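Local coordinates for high affinity transport system protein p37 (Mycoplasma hyorhinis, PDB 3EKI) that binds thiamine diphosphate as an extracytoplasmic lipoprotein, and probably delivers it as part of a high-affinity transport system, at residues T242-H250 with T295-F306; N65-N75 with K371-L379. All coordinates share one frame; numbering follows the deposited sequence.

Contact 1. Residues T242-H250 with T295-F306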
loop_
_atom_site.group_PDB
_atom_site.type_symbol
_atom_site.label_atom_id
_atom_site.label_comp_id
_atom_site.label_asym_id
_atom_site.label_seq_id
_atom_site.Cartn_x
_atom_site.Cartn_y
_atom_site.Cartn_z
ATOM N N THR A 242 23.068 12.969 -14.171
ATOM C CA THR A 242 22.855 12.093 -15.313
ATOM C C THR A 242 21.687 11.139 -15.081
ATOM O O THR A 242 20.861 10.942 -15.989
ATOM C CB THR A 242 24.134 11.290 -15.620
ATOM O OG1 THR A 242 25.168 12.230 -15.965
ATOM C CG2 THR A 242 23.886 10.372 -16.798
ATOM N N PHE A 243 21.655 10.614 -13.851
ATOM C CA PHE A 243 20.577 9.696 -13.496
ATOM C C PHE A 243 19.204 10.357 -13.608
ATOM O O PHE A 243 18.289 9.948 -14.331
ATOM C CB PHE A 243 20.813 9.162 -12.092
ATOM C CG PHE A 243 19.795 8.133 -11.637
ATOM C CD1 PHE A 243 18.687 8.505 -10.911
ATOM C CD2 PHE A 243 19.981 6.794 -11.950
ATOM C CE1 PHE A 243 17.813 7.526 -10.496
ATOM C CE2 PHE A 243 19.099 5.819 -11.544
ATOM C CZ PHE A 243 17.983 6.199 -10.827
ATOM N N ARG A 244 19.083 11.464 -12.885
ATOM C CA ARG A 244 17.857 12.252 -12.878
ATOM C C ARG A 244 17.393 12.660 -14.278
ATOM O O ARG A 244 16.199 12.614 -14.573
ATOM C CB ARG A 244 18.028 13.497 -12.003
ATOM C CG ARG A 244 16.765 14.329 -11.852
ATOM C CD ARG A 244 16.986 15.758 -12.320
ATOM N NE ARG A 244 17.865 16.499 -11.419
ATOM C CZ ARG A 244 19.050 16.987 -11.766
ATOM N NH1 ARG A 244 19.507 16.813 -12.999
ATOM N NH2 ARG A 244 19.783 17.648 -10.880
ATOM N N ASN A 245 18.327 13.063 -15.137
ATOM C CA ASN A 245 17.956 13.549 -16.458
ATOM C C ASN A 245 17.408 12.453 -17.368
ATOM O O ASN A 245 16.860 12.778 -18.418
ATOM C CB ASN A 245 19.153 14.227 -17.118
ATOM C CG ASN A 245 19.444 15.583 -16.478
ATOM O OD1 ASN A 245 18.650 16.136 -15.728
ATOM N ND2 ASN A 245 20.603 16.143 -16.765
ATOM N N PHE A 246 17.500 11.184 -16.978
ATOM C CA PHE A 246 16.833 10.120 -17.732
ATOM C C PHE A 246 15.320 10.216 -17.577
ATOM O O PHE A 246 14.567 9.609 -18.340
ATOM C CB PHE A 246 17.342 8.735 -17.321
ATOM C CG PHE A 246 18.688 8.412 -17.976
ATOM C CD1 PHE A 246 18.706 8.105 -19.328
ATOM C CD2 PHE A 246 19.848 8.421 -17.237
ATOM C CE1 PHE A 246 19.918 7.793 -19.934
ATOM C CE2 PHE A 246 21.054 8.109 -17.833
ATOM C CZ PHE A 246 21.068 7.807 -19.170
ATOM N N GLY A 247 14.867 10.993 -16.587
ATOM C CA GLY A 247 13.451 11.295 -16.446
ATOM C C GLY A 247 12.788 10.384 -15.434
ATOM O O GLY A 247 12.762 9.167 -15.621
ATOM N N ILE A 248 12.227 10.967 -14.374
ATOM C CA ILE A 248 11.616 10.184 -13.314
ATOM C C ILE A 248 10.105 10.375 -13.232
ATOM O O ILE A 248 9.606 11.494 -13.072
ATOM C CB ILE A 248 12.245 10.588 -11.975
ATOM C CG1 ILE A 248 13.742 10.321 -11.883
ATOM C CG2 ILE A 248 11.502 9.917 -10.824
ATOM C CD1 ILE A 248 14.423 10.925 -10.674
ATOM N N LEU A 249 9.396 9.270 -13.325
ATOM C CA LEU A 249 7.957 9.222 -13.059
ATOM C C LEU A 249 7.713 8.916 -11.590
ATOM O O LEU A 249 8.395 8.068 -11.016
ATOM C CB LEU A 249 7.282 8.131 -13.851
ATOM C CG LEU A 249 7.343 8.147 -15.364
ATOM C CD1 LEU A 249 6.451 7.030 -15.904
ATOM C CD2 LEU A 249 6.916 9.497 -15.933
ATOM N N HIS A 250 6.732 9.592 -10.999
ATOM C CA HIS A 250 6.462 9.478 -9.587
ATOM C C HIS A 250 4.976 9.671 -9.311
ATOM O O HIS A 250 4.251 10.098 -10.208
ATOM C CB HIS A 250 7.303 10.567 -8.880
ATOM C CG HIS A 250 6.985 11.934 -9.398
ATOM N ND1 HIS A 250 5.929 12.650 -8.859
ATOM C CD2 HIS A 250 7.465 12.731 -10.380
ATOM C CE1 HIS A 250 5.803 13.817 -9.471
ATOM N NE2 HIS A 250 6.737 13.902 -10.418
ATOM N N THR A 295 2.826 2.973 -16.997
ATOM C CA THR A 295 2.856 3.707 -18.239
ATOM C C THR A 295 4.265 4.098 -18.679
ATOM O O THR A 295 4.391 4.750 -19.714
ATOM C CB THR A 295 2.027 5.006 -18.217
ATOM O OG1 THR A 295 2.613 5.943 -17.300
ATOM C CG2 THR A 295 0.630 4.674 -17.737
ATOM N N LEU A 296 5.269 3.707 -17.924
ATOM C CA LEU A 296 6.639 4.115 -18.283
ATOM C C LEU A 296 7.018 3.779 -19.723
ATOM O O LEU A 296 7.734 4.567 -20.345
ATOM C CB LEU A 296 7.627 3.448 -17.332
ATOM C CG LEU A 296 9.106 3.832 -17.502
ATOM C CD1 LEU A 296 9.283 5.328 -17.353
ATOM C CD2 LEU A 296 9.925 3.063 -16.487
ATOM N N GLY A 297 6.555 2.624 -20.191
ATOM C CA GLY A 297 6.908 2.169 -21.523
ATOM C C GLY A 297 6.389 3.030 -22.643
ATOM O O GLY A 297 6.878 2.908 -23.781
ATOM N N THR A 298 5.415 3.898 -22.378
ATOM C CA THR A 298 4.801 4.735 -23.388
ATOM C C THR A 298 5.475 6.085 -23.520
ATOM O O THR A 298 5.121 6.864 -24.401
ATOM C CB THR A 298 3.293 4.973 -23.106
ATOM O OG1 THR A 298 3.099 5.798 -21.947
ATOM C CG2 THR A 298 2.636 3.635 -22.834
ATOM N N LEU A 299 6.433 6.383 -22.643
ATOM C CA LEU A 299 6.979 7.730 -22.610
ATOM C C LEU A 299 8.448 7.754 -22.987
ATOM O O LEU A 299 9.281 7.276 -22.205
ATOM C CB LEU A 299 6.811 8.284 -21.189
ATOM C CG LEU A 299 5.344 8.283 -20.726
ATOM C CD1 LEU A 299 5.272 8.518 -19.230
ATOM C CD2 LEU A 299 4.549 9.314 -21.503
ATOM N N ASP A 300 8.774 8.297 -24.158
ATOM C CA ASP A 300 10.157 8.133 -24.615
ATOM C C ASP A 300 11.151 8.971 -23.841
ATOM O O ASP A 300 12.355 8.664 -23.875
ATOM C CB ASP A 300 10.183 8.415 -26.122
ATOM C CG ASP A 300 9.425 7.318 -26.856
ATOM O OD1 ASP A 300 9.138 6.248 -26.271
ATOM O OD2 ASP A 300 9.103 7.521 -28.045
ATOM N N ASP A 301 10.696 10.011 -23.136
ATOM C CA ASP A 301 11.619 10.903 -22.441
ATOM C C ASP A 301 11.751 10.606 -20.945
ATOM O O ASP A 301 12.381 11.356 -20.196
ATOM C CB ASP A 301 11.146 12.342 -22.615
ATOM C CG ASP A 301 11.127 12.892 -24.020
ATOM O OD1 ASP A 301 11.869 12.411 -24.893
ATOM O OD2 ASP A 301 10.356 13.851 -24.250
ATOM N N PHE A 302 11.167 9.506 -20.493
ATOM C CA PHE A 302 11.208 9.033 -19.130
ATOM C C PHE A 302 11.705 7.582 -19.074
ATOM O O PHE A 302 11.225 6.740 -19.847
ATOM C CB PHE A 302 9.826 9.176 -18.455
ATOM C CG PHE A 302 9.579 10.686 -18.288
ATOM C CD1 PHE A 302 9.973 11.321 -17.138
ATOM C CD2 PHE A 302 8.997 11.394 -19.317
ATOM C CE1 PHE A 302 9.805 12.685 -17.020
ATOM C CE2 PHE A 302 8.827 12.761 -19.226
ATOM C CZ PHE A 302 9.277 13.377 -18.078
ATOM N N HIS A 303 12.631 7.316 -18.153
ATOM C CA HIS A 303 13.224 5.986 -18.026
ATOM C C HIS A 303 13.315 5.442 -16.614
ATOM O O HIS A 303 13.820 4.337 -16.419
ATOM C CB HIS A 303 14.653 5.983 -18.616
ATOM C CG HIS A 303 14.659 6.425 -20.051
ATOM N ND1 HIS A 303 14.696 7.744 -20.417
ATOM C CD2 HIS A 303 14.625 5.718 -21.209
ATOM C CE1 HIS A 303 14.691 7.846 -21.751
ATOM N NE2 HIS A 303 14.644 6.623 -22.252
ATOM N N ILE A 304 12.816 6.192 -15.622
ATOM C CA ILE A 304 12.802 5.759 -14.234
ATOM C C ILE A 304 11.386 5.916 -13.695
ATOM O O ILE A 304 10.749 6.897 -14.092
ATOM C CB ILE A 304 13.829 6.569 -13.437
ATOM C CG1 ILE A 304 15.257 6.395 -13.995
ATOM C CG2 ILE A 304 13.776 6.260 -11.955
ATOM C CD1 ILE A 304 16.128 7.594 -13.694
ATOM N N ALA A 305 10.911 4.994 -12.875
ATOM C CA ALA A 305 9.585 5.171 -12.295
ATOM C C ALA A 305 9.495 4.590 -10.892
ATOM O O ALA A 305 10.145 3.599 -10.553
ATOM C CB ALA A 305 8.495 4.547 -13.151
ATOM N N PHE A 306 8.666 5.250 -10.067
ATOM C CA PHE A 306 8.395 4.758 -8.728
ATOM C C PHE A 306 7.073 3.995 -8.686
ATOM O O PHE A 306 6.139 4.435 -9.355
ATOM C CB PHE A 306 8.303 5.925 -7.758
ATOM C CG PHE A 306 9.499 6.843 -7.659
ATOM C CD1 PHE A 306 10.748 6.432 -8.120
ATOM C CD2 PHE A 306 9.362 8.096 -7.080
ATOM C CE1 PHE A 306 11.827 7.297 -8.004
ATOM C CE2 PHE A 306 10.433 8.948 -6.997
ATOM C CZ PHE A 306 11.678 8.535 -7.435
#

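Contact 2. Residues N65-N75 with K371-L379. With TPP (thiamine diphosphate), chain B.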
loop_
_atom_site.group_PDB
_atom_site.type_symbol
_atom_site.label_atom_id
_atom_site.label_comp_id
_atom_site.label_asym_id
_atom_site.label_seq_id
_atom_site.Cartn_x
_atom_site.Cartn_y
_atom_site.Cartn_z
ATOM N N ASN A 65 -19.161 -4.643 -6.123
ATOM C CA ASN A 65 -18.548 -4.383 -4.819
ATOM C C ASN A 65 -19.595 -4.107 -3.756
ATOM O O ASN A 65 -19.353 -4.351 -2.578
ATOM C CB ASN A 65 -17.568 -3.213 -4.971
ATOM C CG ASN A 65 -16.323 -3.687 -5.724
ATOM O OD1 ASN A 65 -16.023 -4.877 -5.667
ATOM N ND2 ASN A 65 -15.636 -2.754 -6.367
ATOM N N LYS A 66 -20.744 -3.613 -4.192
ATOM C CA LYS A 66 -21.890 -3.444 -3.316
ATOM C C LYS A 66 -22.253 -4.761 -2.646
ATOM O O LYS A 66 -22.502 -4.856 -1.439
ATOM C CB LYS A 66 -23.100 -2.926 -4.102
ATOM C CG LYS A 66 -24.379 -3.681 -3.782
ATOM C CD LYS A 66 -25.479 -3.528 -4.813
ATOM C CE LYS A 66 -26.855 -3.706 -4.184
ATOM N NZ LYS A 66 -27.084 -2.778 -3.045
ATOM N N GLU A 67 -22.298 -5.813 -3.466
ATOM C CA GLU A 67 -22.628 -7.144 -2.993
ATOM C C GLU A 67 -21.590 -7.718 -2.044
ATOM O O GLU A 67 -21.911 -8.377 -1.055
ATOM C CB GLU A 67 -22.784 -8.076 -4.205
ATOM C CG GLU A 67 -22.797 -9.532 -3.751
ATOM C CD GLU A 67 -24.179 -10.134 -3.921
ATOM O OE1 GLU A 67 -24.405 -10.740 -4.990
ATOM O OE2 GLU A 67 -25.013 -9.992 -3.005
ATOM N N VAL A 68 -20.320 -7.467 -2.346
ATOM C CA VAL A 68 -19.212 -7.921 -1.510
ATOM C C VAL A 68 -19.306 -7.221 -0.147
ATOM O O VAL A 68 -19.160 -7.866 0.885
ATOM C CB VAL A 68 -17.836 -7.621 -2.120
ATOM C CG1 VAL A 68 -16.708 -7.763 -1.103
ATOM C CG2 VAL A 68 -17.535 -8.541 -3.293
ATOM N N ILE A 69 -19.568 -5.922 -0.197
ATOM C CA ILE A 69 -19.559 -5.158 1.056
ATOM C C ILE A 69 -20.742 -5.534 1.944
ATOM O O ILE A 69 -20.567 -5.601 3.167
ATOM C CB ILE A 69 -19.537 -3.638 0.837
ATOM C CG1 ILE A 69 -18.974 -2.857 2.028
ATOM C CG2 ILE A 69 -20.904 -3.100 0.461
ATOM C CD1 ILE A 69 -17.571 -3.228 2.457
ATOM N N ASN A 70 -21.881 -5.799 1.330
ATOM C CA ASN A 70 -23.039 -6.245 2.116
ATOM C C ASN A 70 -22.813 -7.586 2.776
ATOM O O ASN A 70 -23.180 -7.831 3.935
ATOM C CB ASN A 70 -24.293 -6.243 1.216
ATOM C CG ASN A 70 -24.689 -4.796 0.963
ATOM O OD1 ASN A 70 -24.365 -3.920 1.770
ATOM N ND2 ASN A 70 -25.392 -4.551 -0.134
ATOM N N THR A 71 -22.194 -8.552 2.105
ATOM C CA THR A 71 -21.863 -9.811 2.750
ATOM C C THR A 71 -20.911 -9.607 3.906
ATOM O O THR A 71 -21.000 -10.169 4.990
ATOM C CB THR A 71 -21.184 -10.784 1.760
ATOM O OG1 THR A 71 -22.133 -11.146 0.752
ATOM C CG2 THR A 71 -20.750 -12.044 2.486
ATOM N N PHE A 72 -19.909 -8.750 3.615
ATOM C CA PHE A 72 -18.947 -8.451 4.669
ATOM C C PHE A 72 -19.656 -7.841 5.888
ATOM O O PHE A 72 -19.359 -8.278 6.991
ATOM C CB PHE A 72 -17.871 -7.504 4.153
ATOM C CG PHE A 72 -16.968 -6.875 5.206
ATOM C CD1 PHE A 72 -15.915 -7.593 5.712
ATOM C CD2 PHE A 72 -17.206 -5.584 5.650
ATOM C CE1 PHE A 72 -15.070 -7.033 6.660
ATOM C CE2 PHE A 72 -16.363 -5.014 6.607
ATOM C CZ PHE A 72 -15.319 -5.755 7.100
ATOM N N LEU A 73 -20.521 -6.871 5.642
ATOM C CA LEU A 73 -21.161 -6.194 6.786
ATOM C C LEU A 73 -22.048 -7.105 7.616
ATOM O O LEU A 73 -22.125 -6.972 8.845
ATOM C CB LEU A 73 -21.990 -5.015 6.266
ATOM C CG LEU A 73 -21.156 -3.827 5.785
ATOM C CD1 LEU A 73 -22.060 -2.887 5.010
ATOM C CD2 LEU A 73 -20.432 -3.157 6.938
ATOM N N GLU A 74 -22.717 -8.027 6.938
ATOM C CA GLU A 74 -23.551 -9.006 7.615
ATOM C C GLU A 74 -22.675 -9.941 8.432
ATOM O O GLU A 74 -22.940 -10.166 9.611
ATOM C CB GLU A 74 -24.426 -9.789 6.633
ATOM C CG GLU A 74 -25.194 -10.923 7.278
ATOM C CD GLU A 74 -26.389 -10.487 8.111
ATOM O OE1 GLU A 74 -26.767 -9.300 8.076
ATOM O OE2 GLU A 74 -26.944 -11.355 8.820
ATOM N N ASN A 75 -21.589 -10.478 7.854
ATOM C CA ASN A 75 -20.710 -11.328 8.629
ATOM C C ASN A 75 -20.104 -10.603 9.825
ATOM O O ASN A 75 -19.919 -11.181 10.901
ATOM C CB ASN A 75 -19.576 -11.811 7.717
ATOM C CG ASN A 75 -20.030 -12.844 6.709
ATOM O OD1 ASN A 75 -21.146 -13.340 6.761
ATOM N ND2 ASN A 75 -19.155 -13.189 5.759
ATOM N N LYS A 371 -12.171 -17.170 7.571
ATOM C CA LYS A 371 -12.318 -16.940 6.150
ATOM C C LYS A 371 -13.666 -16.373 5.761
ATOM O O LYS A 371 -14.279 -16.743 4.764
ATOM C CB LYS A 371 -12.062 -18.244 5.380
ATOM C CG LYS A 371 -10.592 -18.508 5.101
ATOM C CD LYS A 371 -9.656 -18.083 6.221
ATOM C CE LYS A 371 -8.202 -18.309 5.830
ATOM N NZ LYS A 371 -7.814 -17.471 4.658
ATOM N N GLN A 372 -14.132 -15.420 6.556
ATOM C CA GLN A 372 -15.395 -14.749 6.314
ATOM C C GLN A 372 -15.161 -13.317 5.872
ATOM O O GLN A 372 -16.101 -12.547 5.681
ATOM C CB GLN A 372 -16.272 -14.743 7.579
ATOM C CG GLN A 372 -16.624 -16.117 8.108
ATOM C CD GLN A 372 -17.378 -16.055 9.427
ATOM O OE1 GLN A 372 -17.765 -14.977 9.873
ATOM N NE2 GLN A 372 -17.578 -17.209 10.046
ATOM N N ASP A 373 -13.894 -12.930 5.693
ATOM C CA ASP A 373 -13.663 -11.563 5.259
ATOM C C ASP A 373 -13.680 -11.475 3.743
ATOM O O ASP A 373 -12.693 -11.834 3.103
ATOM C CB ASP A 373 -12.312 -11.059 5.776
ATOM C CG ASP A 373 -12.046 -9.621 5.387
ATOM O OD1 ASP A 373 -12.911 -8.971 4.795
ATOM O OD2 ASP A 373 -10.925 -9.130 5.657
ATOM N N THR A 374 -14.797 -11.009 3.205
ATOM C CA THR A 374 -14.958 -10.901 1.770
ATOM C C THR A 374 -14.426 -9.583 1.249
ATOM O O THR A 374 -14.358 -9.369 0.044
ATOM C CB THR A 374 -16.454 -11.010 1.365
ATOM O OG1 THR A 374 -17.247 -10.217 2.248
ATOM C CG2 THR A 374 -16.938 -12.438 1.522
ATOM N N TYR A 375 -14.069 -8.665 2.139
ATOM C CA TYR A 375 -13.673 -7.329 1.719
ATOM C C TYR A 375 -12.152 -7.118 1.712
ATOM O O TYR A 375 -11.601 -6.710 0.681
ATOM C CB TYR A 375 -14.306 -6.269 2.623
ATOM C CG TYR A 375 -13.878 -4.845 2.411
ATOM C CD1 TYR A 375 -14.085 -4.162 1.228
ATOM C CD2 TYR A 375 -13.241 -4.154 3.443
ATOM C CE1 TYR A 375 -13.695 -2.856 1.042
ATOM C CE2 TYR A 375 -12.844 -2.843 3.263
ATOM C CZ TYR A 375 -13.067 -2.193 2.071
ATOM O OH TYR A 375 -12.662 -0.892 1.904
ATOM N N GLY A 376 -11.526 -7.351 2.839
ATOM C CA GLY A 376 -10.106 -7.096 3.023
ATOM C C GLY A 376 -9.214 -7.615 1.916
ATOM O O GLY A 376 -8.365 -6.851 1.441
ATOM N N PRO A 377 -9.352 -8.876 1.547
ATOM C CA PRO A 377 -8.397 -9.428 0.552
ATOM C C PRO A 377 -8.487 -8.716 -0.782
ATOM O O PRO A 377 -7.505 -8.738 -1.552
ATOM C CB PRO A 377 -8.784 -10.899 0.463
ATOM C CG PRO A 377 -9.464 -11.161 1.772
ATOM C CD PRO A 377 -10.290 -9.924 1.977
ATOM N N LEU A 378 -9.566 -8.016 -1.098
ATOM C CA LEU A 378 -9.665 -7.257 -2.342
ATOM C C LEU A 378 -8.772 -6.018 -2.355
ATOM O O LEU A 378 -8.460 -5.438 -3.393
ATOM C CB LEU A 378 -11.116 -6.854 -2.639
ATOM C CG LEU A 378 -12.057 -8.029 -2.905
ATOM C CD1 LEU A 378 -13.475 -7.533 -3.107
ATOM C CD2 LEU A 378 -11.601 -8.820 -4.126
ATOM N N LEU A 379 -8.354 -5.621 -1.167
ATOM C CA LEU A 379 -7.493 -4.486 -0.947
ATOM C C LEU A 379 -6.085 -4.907 -0.560
ATOM O O LEU A 379 -5.206 -4.071 -0.329
ATOM C CB LEU A 379 -8.083 -3.591 0.165
ATOM C CG LEU A 379 -9.167 -2.601 -0.256
ATOM C CD1 LEU A 379 -10.407 -3.297 -0.784
ATOM C CD2 LEU A 379 -9.523 -1.715 0.929
HETATM N "N1'" TPP B . -3.127 -5.942 -3.263
HETATM C "C2'" TPP B . -4.342 -5.842 -3.857
HETATM C CM2 TPP B . -5.141 -7.124 -4.117
HETATM N "N3'" TPP B . -4.843 -4.642 -4.200
HETATM C "C4'" TPP B . -4.163 -3.515 -3.859
HETATM N "N4'" TPP B . -4.720 -2.333 -4.132
HETATM C "C5'" TPP B . -2.880 -3.596 -3.299
HETATM C "C6'" TPP B . -2.387 -4.864 -3.017
HETATM C "C7'" TPP B . -1.987 -2.393 -2.960
HETATM N N3 TPP B . -2.161 -1.818 -1.615
HETATM C C2 TPP B . -3.303 -1.813 -0.927
HETATM S S1 TPP B . -3.040 -1.056 0.627
HETATM C C5 TPP B . -1.361 -0.739 0.266
HETATM C C4 TPP B . -1.130 -1.130 -1.039
HETATM C CM4 TPP B . 0.297 -1.203 -1.625
HETATM C C6 TPP B . -0.407 0.024 1.192
HETATM C C7 TPP B . -0.703 1.526 1.147
HETATM O O7 TPP B . -0.433 2.017 -0.183
HETATM P PA TPP B . -1.064 3.334 -0.812
HETATM O O1A TPP B . -0.812 3.320 -2.274
HETATM O O2A TPP B . -2.509 3.461 -0.422
HETATM O O3A TPP B . -0.392 4.570 -0.098
HETATM P PB TPP B . 0.975 5.296 -0.526
HETATM O O1B TPP B . 2.121 4.339 -0.412
HETATM O O2B TPP B . 1.094 6.488 0.505
HETATM O O3B TPP B . 0.811 5.944 -1.966
HETATM O O HOH W 1 -19.969 -13.958 11.089
#

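Contact 1. Residues T242-H250 with T295-F306
With CG1 trans to the carbonyl carbon (chi1 -59°), Ile304 extends CD1 over one face of Phe243, while the similar first torsion of His303 (-57°) sets its imidazole against Phe246. They lie at the start of a parallel strand pair, 248-250 with 304-306, in the mixed sheet of a binding-protein fold of the PBP clan; Ile304 opens its strand, and the other three come just before the two strands. Ile304 CD1 sits 3.6 Å from Phe243 CE1, a CH-pi contact displaced toward the ring rim, so the helix end before strand 248-250 is packed against the neighbouring strand. His303 ND1 donates to Phe246 O at 2.8 Å; the bond is nearly straight (165°), lies in the imidazole plane and uses a lone pair of the carbonyl. This fixes the rotation of the imidazole, whose face receives the edge of the Phe246 ring in an offset T-shaped pair.

The register rests on backbone bonds. Gly247 O accepts from both His303 N and Ile304 N, the latter at 3.0 Å. Next, Leu249 N reaches Ile304 O at 2.8 Å, and Leu249 O takes Phe306 N at 3.0 Å. Gly247, with positive phi, is the first residue after the helix to leave helical backbone angles, and its backbone lies close against Phe302 CD1 and Asp301 O. Strand 288-290 pairs with 248-250 along its other edge, and helix 256-269 meets Phe243 and Phe306.

The two sheet faces pack differently. On the Leu249 and Ala305 face, the Leu249 branches divide: CD1 meets Leu296 CD1 at 3.6 Å, and CD2 meets Phe302 CG at 3.7 Å, with Leu299 CD1 against both Leu249 methyls. On the Ile248 and Ile304 face, Ile248 CG2 stands over the Phe306 ring, 3.7 Å from CZ.

Contact 2. Residues N65-N75 with K371-L379
Segment 371-379 gives the thiamine diphosphate pocket three of its residues, Pro377, Leu378 and Leu379; its earlier part, Gln372 to Tyr375, packs with Leu378 on helix 64-85. At the pocket end, Leu379 O lies 3.0 Å from C2 of the ligand thiazolium. The loop is shaped by an Asx turn, Asp373 OD1 accepting from Tyr375 N, which a bond from Gly376 N at 2.9 Å extends into an Asx motif; both donors come from the same face of the carboxylate. Tyr375 CB lies over one face of Phe72, 3.7 Å from CD1. With CG trans to the backbone N (chi1 174°), the phenol ring swings alongside Ile69, whose CD1 lies over its face in a CH-pi contact, 3.8 Å from Tyr375 CD1; the Phe72 and Tyr375 rings themselves stand oblique, with planes 49° apart. Val68 CG1 and Leu378 CD1 meet tip to tip.

Side chains of each segment also bond to backbone carbonyls of the other. Thr374 OG1 donates weakly to Val68 O at 3.3 Å, a carbonyl that already accepts Phe72 N within the helix. Asn75 ND2 gives Gln372 O a firmer bond, 3.1 Å and 161°, on a lone pair and close to the amide plane. One water donates to both Asn75 O (2.8 Å) and Gln372 OE1 (2.7 Å), adding a second bridge there.

Around this interface, Tyr384 OH bonds Asp373 OD2 and Trp54 sets its ring edge-to-face with Tyr375. Helix 354-369 borders Phe72 and Asn75; strand 45-51 touches Phe72 and Tyr375, and its parallel partner 97-103 touches Ile69 of helix 64-85.

Contacts 1 and 2 lie on opposite sides of the chain's centre, their centres 38 Å apart and their nearest atoms about 17 Å. They share no sheet: contact 1 belongs to the five-stranded mixed sheet containing 217-223 and 331-337, whereas contact 2 adjoins the parallel pair 45-51 and 97-103. In sequence, 65-75 comes first, then 242-250 and 295-306, and finally 371-379, so contact 1 is nested within the loop that contact 2 closes. Thiamine diphosphate relates the two: 371-379 touches it directly, and the Phe306 side chain is about 9 Å away, consistent with a ligand held between the two halves of a binding protein.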